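VIN1 (Oscarella pearsei, PDB 6BFI) probably binds actin filaments and may play a role in cell-cell adhesion, as a member of the vinculin/alpha-catenin family. Local coordinates at residues Q277-L282 with E359-I364; G285-S290 with E334-G339; K297-G302 with E324-L329; G302-A307 with A425-C430. One frame throughout, in Å; residues are numbered along the deposited sequence.

Four helices, 268-283, 289-306, 312-338 and 344-375, run up and down in turn and carry contacts 1, 2 and 3. Contact 1 starts on the first and closes the widest of these three loops on the fourth. Within it, contact 2 brings the turn leading into helix 289-306 to the end of helix 312-338, and contact 3 lies deeper again, between the middles of the same two helices, about 16 Å from contact 2 centre to centre. Contact 4 shares Gly302 with contact 3 but leaves this group: it joins the end of helix 289-306 to the end of helix 399-427, so along the chain it crosses all three others.

Contact 1 of 4, residues Q277-L282 with E359-I364; sequences QAQDAL and ELEQEI
In the antiparallel packing of helix 268-283 against helix 344-375, Gln279 and Glu361 meet across the helix interface through a single polar bond. The amide NE2 of Gln279 donates to Glu361 OE1 at 2.9 Å, and the bond is close to straight, with an N-H...O angle of 167°. The acceptor lies almost in the amide plane of Gln279, the hydrogen arrives nearly along the C-O axis of the carboxylate, and the two flat groups are close to coplanar. Both side chains are stretched out beyond CG, and they cross at about a right angle. For Glu361 the reach begins with CG set opposite the backbone N (chi1 178°), which carries the carboxylate out across the 10.3 Å between the CA atoms of Gln279 and Glu361. The other oxygen, OE2, is taken by His276 and by a salt bridge to Arg365, so both ends of the carboxylate are occupied and its rotation is probably fixed. A leucine in place of Gln279 would probably leave Glu361 OE1 without this donor and the carboxylate freer to turn about its remaining partners. Gln279 also packs on Arg621 and on Gln358 of helix 344-375, while the neighbouring Ala278 and Leu282 face helices 289-306 and 344-375, and Leu360 and Ile364 turn to helices 312-338 and 289-306.

Contact 2 of 4, residues G285-S290 with E334-G339; sequences GDISRS and ELQAKG
Asp286 OD1 is gripped twice by Ser288, once by the hydroxyl and once by the backbone N, both at 2.8 Å (Ser288 OG and Ser288 N to Asp286 OD1). The two donors come from the same face of the carboxylate plane. The amide hydrogen arrives nearly end-on to the C-O bond, the hydroxyl from the syn side and 25° out of plane. The bond from the backbone N makes an Asx turn, and it shapes the chain just ahead of helix 289-306, whose N-cap is Ser288. Ile287, between these two polar residues, turns toward helix 312-338. Its CG1 is wedged between the backbone N and the carbonyl carbon (chi1 56°), and its side chain slides past that of Gln336 in the opposite direction. The long Gln336 chain, extended beyond CG, lays its amide end beside the Ile287 side chain and carbonyl. This is where the start of one helix meets the end of another in an up-and-down helical bundle: just beyond Gln336, helix 312-338 closes with a Schellman motif at Gly339, whose phi is positive. Ile287 also touches Ala350 of helix 344-375, and Leu335 packs against Gln345, Ala346 and Leu349 of that helix.

Contact 3 of 4, residues K297-G302 with E324-L329; sequences KCISEG and ELDQIL
Ile299 points toward helix 312-338 and drives its terminal methyl CD1 into the space between Leu325, Asp326 and Leu329. Its CG1 stands opposite the carbonyl carbon (chi1 -63°) and CD1 is extended beyond it, which holds this branch out as the leading tip. The tip meets Leu325 not at a methyl but at its root, CD1 to CB at 3.8 Å, and the two side chains cross obliquely. The methyls of Leu325 go on past this point, and CD1 of Leu325 touches CD2 of Leu360 on helix 344-375. Leu329 closes the site from one turn further along, its CD2 lying 4.2 Å from CD1 of Ile299. On the remaining side Asp326 brings its carboxylate alongside the isoleucine: OD1 of Asp326 sits 3.8 Å from CD1 of Ile299, while OD2 of Asp326 is close to the CG2 branch. That carboxylate is not left to the hydrocarbon, since OD2 is in a salt bridge with Arg303, one turn after Ile299 on the same helix. Replacing Ile299 with an alanine would probably open a gap between Leu325 and Leu329 and leave the root of Leu325 without its packing partner. Cys298, the residue before Ile299, faces Leu357 and Phe275 of the other two helices. The axes of the two segments come within 10.7 Å at 163° between their directions, so neighbours run antiparallel, as is characteristic of the up-and-down helical bundles from which vinculin-family proteins are built.

Contact 4 of 4, residues G302-A307 with A425-C430; sequences GRRVAA and ASSGGC
Arg304 NH2 donates a hydrogen bond to Ser427 OG, 2.7 Å long with an N-H...O angle of 155°. The hydroxyl sits at the edge of the guanidinium, only 6° out of its plane, where the N-H points. Next to it the same NH2 touches CB of Ser426 at 3.7 Å, an approach that is oblique to the guanidinium. Val305 adds an apolar contact to the same hydroxyl, at about a right angle to the arginine's bond: its CG2 methyl lies 3.9 Å from Ser427 OG and is about as near to CB. Arg304 reaches across by leaving its helix with CG opposite the backbone N and then bending at chi3 (88°), which swings the guanidinium toward the end of helix 399-427. What positions these groups comes next. Ser427 OG is also hydrogen-bonded to OE2 of Glu301, one turn earlier on helix 289-306, so the hydroxyl links the arginine and the glutamate and probably helps fix the guanidinium; a long, weak ion pair between Glu301 OE1 and Arg304 NE joins the two charged groups directly. Val305 is held by Ile364, Ala367 and Leu368 of helix 344-375, and Leu368 also packs on Ser427. Past Ser427 the chain turns through Gly428 and Gly429, the latter with positive phi, to reach helix 432-449, whose Ala435 meets Cys430. The contact joins the ends of helices 289-306 and 399-427, with helix 344-375 packed against both, an arrangement consistent with the all-helical bundle architecture of the vinculin family.

Contact 1 of 4, residues Q277-L282 with E359-I364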
loop_
_atom_site.group_PDB
_atom_site.type_symbol
_atom_site.label_atom_id
_atom_site.label_comp_id
_atom_site.label_asym_id
_atom_site.label_seq_id
_atom_site.Cartn_x
_atom_site.Cartn_y
_atom_site.Cartn_z
ATOM N N GLN A 277 -2.441 20.235 9.823
ATOM C CA GLN A 277 -1.444 21.288 9.983
ATOM C C GLN A 277 -2.093 22.665 9.963
ATOM O O GLN A 277 -1.691 23.561 10.718
ATOM C CB GLN A 277 -0.388 21.177 8.884
ATOM C CG GLN A 277 0.528 19.975 9.021
ATOM C CD GLN A 277 1.712 20.246 9.928
ATOM O OE1 GLN A 277 2.455 21.207 9.723
ATOM N NE2 GLN A 277 1.892 19.402 10.938
ATOM N N ALA A 278 -3.094 22.854 9.102
ATOM C CA ALA A 278 -3.799 24.130 9.069
ATOM C C ALA A 278 -4.613 24.339 10.342
ATOM O O ALA A 278 -4.696 25.461 10.856
ATOM C CB ALA A 278 -4.692 24.204 7.832
ATOM N N GLN A 279 -5.210 23.266 10.869
ATOM C CA GLN A 279 -5.944 23.369 12.126
ATOM C C GLN A 279 -5.016 23.727 13.281
ATOM O O GLN A 279 -5.350 24.580 14.110
ATOM C CB GLN A 279 -6.680 22.058 12.411
ATOM C CG GLN A 279 -7.812 21.752 11.434
ATOM C CD GLN A 279 -8.188 20.278 11.409
ATOM O OE1 GLN A 279 -7.708 19.487 12.222
ATOM N NE2 GLN A 279 -9.044 19.903 10.466
ATOM N N ASP A 280 -3.845 23.093 13.350
ATOM C CA ASP A 280 -2.924 23.372 14.446
ATOM C C ASP A 280 -2.324 24.767 14.328
ATOM O O ASP A 280 -2.131 25.452 15.341
ATOM C CB ASP A 280 -1.823 22.314 14.493
ATOM C CG ASP A 280 -2.270 21.042 15.186
ATOM O OD1 ASP A 280 -3.492 20.866 15.369
ATOM O OD2 ASP A 280 -1.401 20.217 15.545
ATOM N N ALA A 281 -2.017 25.209 13.106
ATOM C CA ALA A 281 -1.471 26.551 12.946
ATOM C C ALA A 281 -2.522 27.622 13.206
ATOM O O ALA A 281 -2.187 28.709 13.688
ATOM C CB ALA A 281 -0.876 26.722 11.550
ATOM N N LEU A 282 -3.789 27.343 12.897
ATOM C CA LEU A 282 -4.836 28.316 13.194
ATOM C C LEU A 282 -5.148 28.354 14.685
ATOM O O LEU A 282 -5.377 29.428 15.249
ATOM C CB LEU A 282 -6.094 28.002 12.385
ATOM C CG LEU A 282 -6.085 28.470 10.928
ATOM C CD1 LEU A 282 -7.366 28.053 10.220
ATOM C CD2 LEU A 282 -5.898 29.977 10.861
ATOM N N GLU A 359 -14.745 20.987 11.384
ATOM C CA GLU A 359 -16.115 20.640 11.013
ATOM C C GLU A 359 -16.234 20.371 9.517
ATOM O O GLU A 359 -17.003 19.497 9.097
ATOM C CB GLU A 359 -17.073 21.749 11.445
ATOM C CG GLU A 359 -17.219 21.867 12.954
ATOM C CD GLU A 359 -18.064 23.059 13.382
ATOM O OE1 GLU A 359 -18.662 23.722 12.509
ATOM O OE2 GLU A 359 -18.126 23.330 14.599
ATOM N N LEU A 360 -15.480 21.108 8.698
ATOM C CA LEU A 360 -15.464 20.829 7.265
ATOM C C LEU A 360 -14.888 19.447 6.985
ATOM O O LEU A 360 -15.429 18.695 6.163
ATOM C CB LEU A 360 -14.671 21.904 6.523
ATOM C CG LEU A 360 -14.462 21.670 5.024
ATOM C CD1 LEU A 360 -15.798 21.512 4.307
ATOM C CD2 LEU A 360 -13.656 22.798 4.409
ATOM N N GLU A 361 -13.791 19.094 7.663
ATOM C CA GLU A 361 -13.242 17.748 7.527
ATOM C C GLU A 361 -14.275 16.691 7.904
ATOM O O GLU A 361 -14.448 15.690 7.190
ATOM C CB GLU A 361 -11.988 17.613 8.393
ATOM C CG GLU A 361 -11.353 16.236 8.386
ATOM C CD GLU A 361 -10.124 16.155 9.276
ATOM O OE1 GLU A 361 -9.746 17.189 9.868
ATOM O OE2 GLU A 361 -9.536 15.058 9.382
ATOM N N GLN A 362 -14.988 16.909 9.012
ATOM C CA GLN A 362 -15.979 15.932 9.452
ATOM C C GLN A 362 -17.110 15.797 8.440
ATOM O O GLN A 362 -17.593 14.688 8.186
ATOM C CB GLN A 362 -16.529 16.316 10.825
ATOM C CG GLN A 362 -17.413 15.244 11.452
ATOM C CD GLN A 362 -16.677 13.929 11.659
ATOM O OE1 GLN A 362 -15.471 13.909 11.904
ATOM N NE2 GLN A 362 -17.402 12.822 11.554
ATOM N N GLU A 363 -17.543 16.913 7.848
ATOM C CA GLU A 363 -18.605 16.837 6.849
ATOM C C GLU A 363 -18.118 16.174 5.566
ATOM O O GLU A 363 -18.915 15.551 4.854
ATOM C CB GLU A 363 -19.158 18.232 6.556
ATOM C CG GLU A 363 -20.674 18.351 6.708
ATOM C CD GLU A 363 -21.150 18.123 8.136
ATOM O OE1 GLU A 363 -21.266 16.951 8.555
ATOM O OE2 GLU A 363 -21.406 19.120 8.844
ATOM N N ILE A 364 -16.828 16.299 5.250
ATOM C CA ILE A 364 -16.268 15.559 4.122
ATOM C C ILE A 364 -16.344 14.061 4.392
ATOM O O ILE A 364 -16.772 13.273 3.534
ATOM C CB ILE A 364 -14.825 16.014 3.845
ATOM C CG1 ILE A 364 -14.824 17.410 3.220
ATOM C CG2 ILE A 364 -14.110 15.019 2.949
ATOM C CD1 ILE A 364 -13.439 17.944 2.925
#

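Contact 2 of 4, residues G285-S290 with E334-G339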
loop_
_atom_site.group_PDB
_atom_site.type_symbol
_atom_site.label_atom_id
_atom_site.label_comp_id
_atom_site.label_asym_id
_atom_site.label_seq_id
_atom_site.Cartn_x
_atom_site.Cartn_y
_atom_site.Cartn_z
ATOM N N GLY A 285 -1.349 30.989 16.954
ATOM C CA GLY A 285 -1.554 32.370 16.569
ATOM C C GLY A 285 -1.365 32.625 15.087
ATOM O O GLY A 285 -1.632 33.728 14.603
ATOM N N ASP A 286 -0.926 31.604 14.354
ATOM C CA ASP A 286 -0.448 31.810 12.994
ATOM C C ASP A 286 -1.600 32.092 12.037
ATOM O O ASP A 286 -2.558 31.318 11.952
ATOM C CB ASP A 286 0.338 30.587 12.525
ATOM C CG ASP A 286 1.278 30.905 11.381
ATOM O OD1 ASP A 286 1.087 31.950 10.726
ATOM O OD2 ASP A 286 2.209 30.108 11.136
ATOM N N ILE A 287 -1.499 33.209 11.315
ATOM C CA ILE A 287 -2.405 33.533 10.218
ATOM C C ILE A 287 -1.583 34.051 9.044
ATOM O O ILE A 287 -2.034 34.914 8.282
ATOM C CB ILE A 287 -3.472 34.563 10.637
ATOM C CG1 ILE A 287 -2.812 35.830 11.183
ATOM C CG2 ILE A 287 -4.428 33.964 11.653
ATOM C CD1 ILE A 287 -3.773 36.987 11.343
ATOM N N SER A 288 -0.371 33.526 8.892
ATOM C CA SER A 288 0.524 33.961 7.831
ATOM C C SER A 288 -0.012 33.533 6.464
ATOM O O SER A 288 -1.053 32.880 6.341
ATOM C CB SER A 288 1.924 33.402 8.059
ATOM O OG SER A 288 1.900 31.984 8.070
ATOM N N ARG A 289 0.727 33.907 5.419
ATOM C CA ARG A 289 0.308 33.587 4.059
ATOM C C ARG A 289 0.355 32.085 3.806
ATOM O O ARG A 289 -0.494 31.545 3.087
ATOM C CB ARG A 289 1.189 34.336 3.060
ATOM C CG ARG A 289 0.559 34.551 1.697
ATOM C CD ARG A 289 1.189 35.750 1.004
ATOM N NE ARG A 289 0.549 36.057 -0.271
ATOM C CZ ARG A 289 -0.576 36.753 -0.394
ATOM N NH1 ARG A 289 -1.196 37.215 0.684
ATOM N NH2 ARG A 289 -1.084 36.985 -1.596
ATOM N N SER A 290 1.331 31.393 4.397
ATOM C CA SER A 290 1.439 29.948 4.217
ATOM C C SER A 290 0.217 29.234 4.782
ATOM O O SER A 290 -0.421 28.420 4.099
ATOM C CB SER A 290 2.714 29.437 4.887
ATOM O OG SER A 290 3.745 30.409 4.835
ATOM N N GLU A 334 -8.443 41.300 6.614
ATOM C CA GLU A 334 -8.723 42.702 6.911
ATOM C C GLU A 334 -8.205 43.086 8.291
ATOM O O GLU A 334 -7.750 44.218 8.494
ATOM C CB GLU A 334 -10.222 42.982 6.801
ATOM C CG GLU A 334 -10.770 42.863 5.390
ATOM C CD GLU A 334 -12.144 43.485 5.245
ATOM O OE1 GLU A 334 -12.478 44.386 6.043
ATOM O OE2 GLU A 334 -12.889 43.071 4.332
ATOM N N LEU A 335 -8.268 42.162 9.252
ATOM C CA LEU A 335 -7.669 42.415 10.560
ATOM C C LEU A 335 -6.162 42.604 10.442
ATOM O O LEU A 335 -5.593 43.547 11.005
ATOM C CB LEU A 335 -7.985 41.267 11.518
ATOM C CG LEU A 335 -9.298 41.328 12.293
ATOM C CD1 LEU A 335 -9.456 40.082 13.150
ATOM C CD2 LEU A 335 -9.349 42.586 13.146
ATOM N N GLN A 336 -5.498 41.705 9.711
ATOM C CA GLN A 336 -4.050 41.781 9.560
ATOM C C GLN A 336 -3.629 43.037 8.810
ATOM O O GLN A 336 -2.564 43.599 9.093
ATOM C CB GLN A 336 -3.539 40.530 8.846
ATOM C CG GLN A 336 -2.028 40.408 8.782
ATOM C CD GLN A 336 -1.585 39.102 8.149
ATOM O OE1 GLN A 336 -2.407 38.232 7.857
ATOM N NE2 GLN A 336 -0.283 38.959 7.934
ATOM N N ALA A 337 -4.448 43.496 7.861
ATOM C CA ALA A 337 -4.129 44.730 7.151
ATOM C C ALA A 337 -4.192 45.943 8.071
ATOM O O ALA A 337 -3.434 46.901 7.884
ATOM C CB ALA A 337 -5.073 44.913 5.963
ATOM N N LYS A 338 -5.083 45.921 9.067
ATOM C CA LYS A 338 -5.203 47.038 9.999
ATOM C C LYS A 338 -4.018 47.139 10.949
ATOM O O LYS A 338 -3.830 48.187 11.575
ATOM C CB LYS A 338 -6.488 46.910 10.818
ATOM C CG LYS A 338 -7.766 47.159 10.044
ATOM C CD LYS A 338 -8.979 46.943 10.935
ATOM C CE LYS A 338 -10.246 47.468 10.283
ATOM N NZ LYS A 338 -10.168 48.936 10.045
ATOM N N GLY A 339 -3.222 46.082 11.071
ATOM C CA GLY A 339 -2.185 46.010 12.075
ATOM C C GLY A 339 -2.573 45.265 13.331
ATOM O O GLY A 339 -1.835 45.329 14.319
#

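Contact 3 of 4, residues K297-G302 with E324-L329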
loop_
_atom_site.group_PDB
_atom_site.type_symbol
_atom_site.label_atom_id
_atom_site.label_comp_id
_atom_site.label_asym_id
_atom_site.label_seq_id
_atom_site.Cartn_x
_atom_site.Cartn_y
_atom_site.Cartn_z
ATOM N N LYS A 297 -6.492 25.662 0.244
ATOM C CA LYS A 297 -6.450 24.336 -0.367
ATOM C C LYS A 297 -7.473 23.404 0.275
ATOM O O LYS A 297 -8.123 22.609 -0.417
ATOM C CB LYS A 297 -5.045 23.742 -0.262
ATOM C CG LYS A 297 -3.974 24.527 -0.996
ATOM C CD LYS A 297 -2.695 23.716 -1.122
ATOM C CE LYS A 297 -1.533 24.580 -1.582
ATOM N NZ LYS A 297 -1.838 25.324 -2.835
ATOM N N CYS A 298 -7.633 23.489 1.599
ATOM C CA CYS A 298 -8.636 22.663 2.267
ATOM C C CYS A 298 -10.044 23.037 1.820
ATOM O O CYS A 298 -10.910 22.165 1.677
ATOM C CB CYS A 298 -8.496 22.794 3.782
ATOM S SG CYS A 298 -6.954 22.110 4.427
ATOM N N ILE A 299 -10.293 24.329 1.592
ATOM C CA ILE A 299 -11.585 24.751 1.058
ATOM C C ILE A 299 -11.796 24.172 -0.336
ATOM O O ILE A 299 -12.894 23.709 -0.673
ATOM C CB ILE A 299 -11.685 26.287 1.061
ATOM C CG1 ILE A 299 -11.609 26.824 2.494
ATOM C CG2 ILE A 299 -12.967 26.744 0.384
ATOM C CD1 ILE A 299 -11.625 28.338 2.583
ATOM N N SER A 300 -10.744 24.179 -1.163
ATOM C CA SER A 300 -10.848 23.594 -2.497
ATOM C C SER A 300 -11.167 22.107 -2.426
ATOM O O SER A 300 -11.948 21.595 -3.238
ATOM C CB SER A 300 -9.557 23.825 -3.280
ATOM O OG SER A 300 -9.512 25.135 -3.818
ATOM N N GLU A 301 -10.568 21.393 -1.470
ATOM C CA GLU A 301 -10.901 19.982 -1.301
ATOM C C GLU A 301 -12.350 19.812 -0.861
ATOM O O GLU A 301 -13.049 18.902 -1.329
ATOM C CB GLU A 301 -9.945 19.332 -0.298
ATOM C CG GLU A 301 -10.341 17.930 0.153
ATOM C CD GLU A 301 -10.153 16.865 -0.922
ATOM O OE1 GLU A 301 -9.740 17.200 -2.054
ATOM O OE2 GLU A 301 -10.414 15.681 -0.628
ATOM N N GLY A 302 -12.825 20.689 0.026
ATOM C CA GLY A 302 -14.216 20.625 0.444
ATOM C C GLY A 302 -15.183 20.810 -0.710
ATOM O O GLY A 302 -16.173 20.082 -0.826
ATOM N N GLU A 324 -18.390 30.033 4.227
ATOM C CA GLU A 324 -18.207 30.571 5.571
ATOM C C GLU A 324 -16.726 30.699 5.903
ATOM O O GLU A 324 -16.278 31.729 6.428
ATOM C CB GLU A 324 -18.913 29.685 6.596
ATOM C CG GLU A 324 -18.797 30.186 8.028
ATOM C CD GLU A 324 -19.507 29.289 9.024
ATOM O OE1 GLU A 324 -19.394 28.051 8.902
ATOM O OE2 GLU A 324 -20.185 29.824 9.927
ATOM N N LEU A 325 -15.945 29.660 5.589
ATOM C CA LEU A 325 -14.510 29.712 5.853
ATOM C C LEU A 325 -13.833 30.797 5.025
ATOM O O LEU A 325 -12.934 31.491 5.518
ATOM C CB LEU A 325 -13.877 28.348 5.585
ATOM C CG LEU A 325 -13.769 27.443 6.813
ATOM C CD1 LEU A 325 -13.588 25.991 6.403
ATOM C CD2 LEU A 325 -12.615 27.899 7.695
ATOM N N ASP A 326 -14.250 30.966 3.767
ATOM C CA ASP A 326 -13.705 32.048 2.953
ATOM C C ASP A 326 -14.011 33.409 3.567
ATOM O O ASP A 326 -13.154 34.302 3.578
ATOM C CB ASP A 326 -14.252 31.965 1.529
ATOM C CG ASP A 326 -13.247 31.389 0.551
ATOM O OD1 ASP A 326 -12.037 31.652 0.718
ATOM O OD2 ASP A 326 -13.668 30.676 -0.384
ATOM N N GLN A 327 -15.228 33.586 4.088
ATOM C CA GLN A 327 -15.573 34.846 4.739
ATOM C C GLN A 327 -14.697 35.091 5.964
ATOM O O GLN A 327 -14.189 36.203 6.163
ATOM C CB GLN A 327 -17.053 34.850 5.124
ATOM C CG GLN A 327 -17.543 36.170 5.691
ATOM C CD GLN A 327 -17.528 37.289 4.667
ATOM O OE1 GLN A 327 -17.552 37.043 3.459
ATOM N NE2 GLN A 327 -17.486 38.529 5.145
ATOM N N ILE A 328 -14.503 34.059 6.790
ATOM C CA ILE A 328 -13.616 34.193 7.945
ATOM C C ILE A 328 -12.208 34.566 7.495
ATOM O O ILE A 328 -11.520 35.360 8.150
ATOM C CB ILE A 328 -13.621 32.899 8.780
ATOM C CG1 ILE A 328 -15.002 32.669 9.399
ATOM C CG2 ILE A 328 -12.562 32.956 9.869
ATOM C CD1 ILE A 328 -15.051 31.499 10.358
ATOM N N LEU A 329 -11.761 34.012 6.365
ATOM C CA LEU A 329 -10.432 34.345 5.859
ATOM C C LEU A 329 -10.347 35.809 5.449
ATOM O O LEU A 329 -9.357 36.489 5.748
ATOM C CB LEU A 329 -10.072 33.435 4.684
ATOM C CG LEU A 329 -9.153 32.258 5.018
ATOM C CD1 LEU A 329 -9.713 31.437 6.169
ATOM C CD2 LEU A 329 -8.931 31.387 3.791
#

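Contact 4 of 4, residues G302-A307 with A425-C430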
loop_
_atom_site.group_PDB
_atom_site.type_symbol
_atom_site.label_atom_id
_atom_site.label_comp_id
_atom_site.label_asym_id
_atom_site.label_seq_id
_atom_site.Cartn_x
_atom_site.Cartn_y
_atom_site.Cartn_z
ATOM N N GLY A 302 -12.825 20.689 0.026
ATOM C CA GLY A 302 -14.216 20.625 0.444
ATOM C C GLY A 302 -15.183 20.810 -0.710
ATOM O O GLY A 302 -16.173 20.082 -0.826
ATOM N N ARG A 303 -14.910 21.783 -1.584
ATOM C CA ARG A 303 -15.787 22.002 -2.730
ATOM C C ARG A 303 -15.666 20.876 -3.750
ATOM O O ARG A 303 -16.661 20.511 -4.393
ATOM C CB ARG A 303 -15.482 23.356 -3.370
ATOM C CG ARG A 303 -15.675 24.526 -2.416
ATOM C CD ARG A 303 -15.340 25.865 -3.053
ATOM N NE ARG A 303 -15.489 26.955 -2.091
ATOM C CZ ARG A 303 -15.193 28.227 -2.342
ATOM N NH1 ARG A 303 -14.729 28.584 -3.532
ATOM N NH2 ARG A 303 -15.362 29.144 -1.399
ATOM N N ARG A 304 -14.463 20.316 -3.906
ATOM C CA ARG A 304 -14.285 19.169 -4.790
ATOM C C ARG A 304 -15.140 17.994 -4.336
ATOM O O ARG A 304 -15.799 17.343 -5.154
ATOM C CB ARG A 304 -12.812 18.763 -4.842
ATOM C CG ARG A 304 -12.490 17.733 -5.912
ATOM C CD ARG A 304 -11.150 17.054 -5.656
ATOM N NE ARG A 304 -11.285 15.884 -4.793
ATOM C CZ ARG A 304 -11.473 14.645 -5.240
ATOM N NH1 ARG A 304 -11.546 14.412 -6.546
ATOM N NH2 ARG A 304 -11.587 13.637 -4.385
ATOM N N VAL A 305 -15.141 17.708 -3.031
ATOM C CA VAL A 305 -16.007 16.651 -2.519
ATOM C C VAL A 305 -17.474 17.049 -2.642
ATOM O O VAL A 305 -18.338 16.195 -2.881
ATOM C CB VAL A 305 -15.627 16.310 -1.066
ATOM C CG1 VAL A 305 -16.567 15.260 -0.495
ATOM C CG2 VAL A 305 -14.184 15.826 -0.999
ATOM N N ALA A 306 -17.781 18.342 -2.499
ATOM C CA ALA A 306 -19.162 18.793 -2.638
ATOM C C ALA A 306 -19.702 18.507 -4.035
ATOM O O ALA A 306 -20.873 18.140 -4.194
ATOM C CB ALA A 306 -19.264 20.286 -2.321
ATOM N N ALA A 307 -18.863 18.665 -5.061
ATOM C CA ALA A 307 -19.315 18.396 -6.421
ATOM C C ALA A 307 -19.629 16.921 -6.654
ATOM O O ALA A 307 -20.315 16.594 -7.628
ATOM C CB ALA A 307 -18.269 18.873 -7.429
ATOM N N ALA A 425 -10.551 6.600 -2.110
ATOM C CA ALA A 425 -9.096 6.534 -2.185
ATOM C C ALA A 425 -8.474 7.921 -2.284
ATOM O O ALA A 425 -7.334 8.122 -1.848
ATOM C CB ALA A 425 -8.672 5.674 -3.378
ATOM N N SER A 426 -9.199 8.889 -2.845
ATOM C CA SER A 426 -8.651 10.226 -3.035
ATOM C C SER A 426 -8.934 11.176 -1.877
ATOM O O SER A 426 -8.226 12.179 -1.740
ATOM C CB SER A 426 -9.196 10.847 -4.324
ATOM O OG SER A 426 -8.610 10.246 -5.465
ATOM N N SER A 427 -9.940 10.892 -1.045
ATOM C CA SER A 427 -10.345 11.846 -0.019
ATOM C C SER A 427 -10.696 11.196 1.315
ATOM O O SER A 427 -11.263 11.873 2.181
ATOM C CB SER A 427 -11.542 12.675 -0.501
ATOM O OG SER A 427 -11.241 13.355 -1.707
ATOM N N GLY A 428 -10.380 9.923 1.515
ATOM C CA GLY A 428 -10.766 9.247 2.733
ATOM C C GLY A 428 -9.756 9.279 3.848
ATOM O O GLY A 428 -9.964 8.624 4.874
ATOM N N GLY A 429 -8.665 10.025 3.689
ATOM C CA GLY A 429 -7.650 10.073 4.722
ATOM C C GLY A 429 -6.924 8.771 4.957
ATOM O O GLY A 429 -6.406 8.554 6.054
ATOM N N CYS A 430 -6.874 7.890 3.962
ATOM C CA CYS A 430 -6.171 6.625 4.103
ATOM C C CYS A 430 -4.707 6.780 3.697
ATOM O O CYS A 430 -4.333 7.699 2.965
ATOM C CB CYS A 430 -6.841 5.538 3.260
ATOM S SG CYS A 430 -7.028 5.951 1.510
#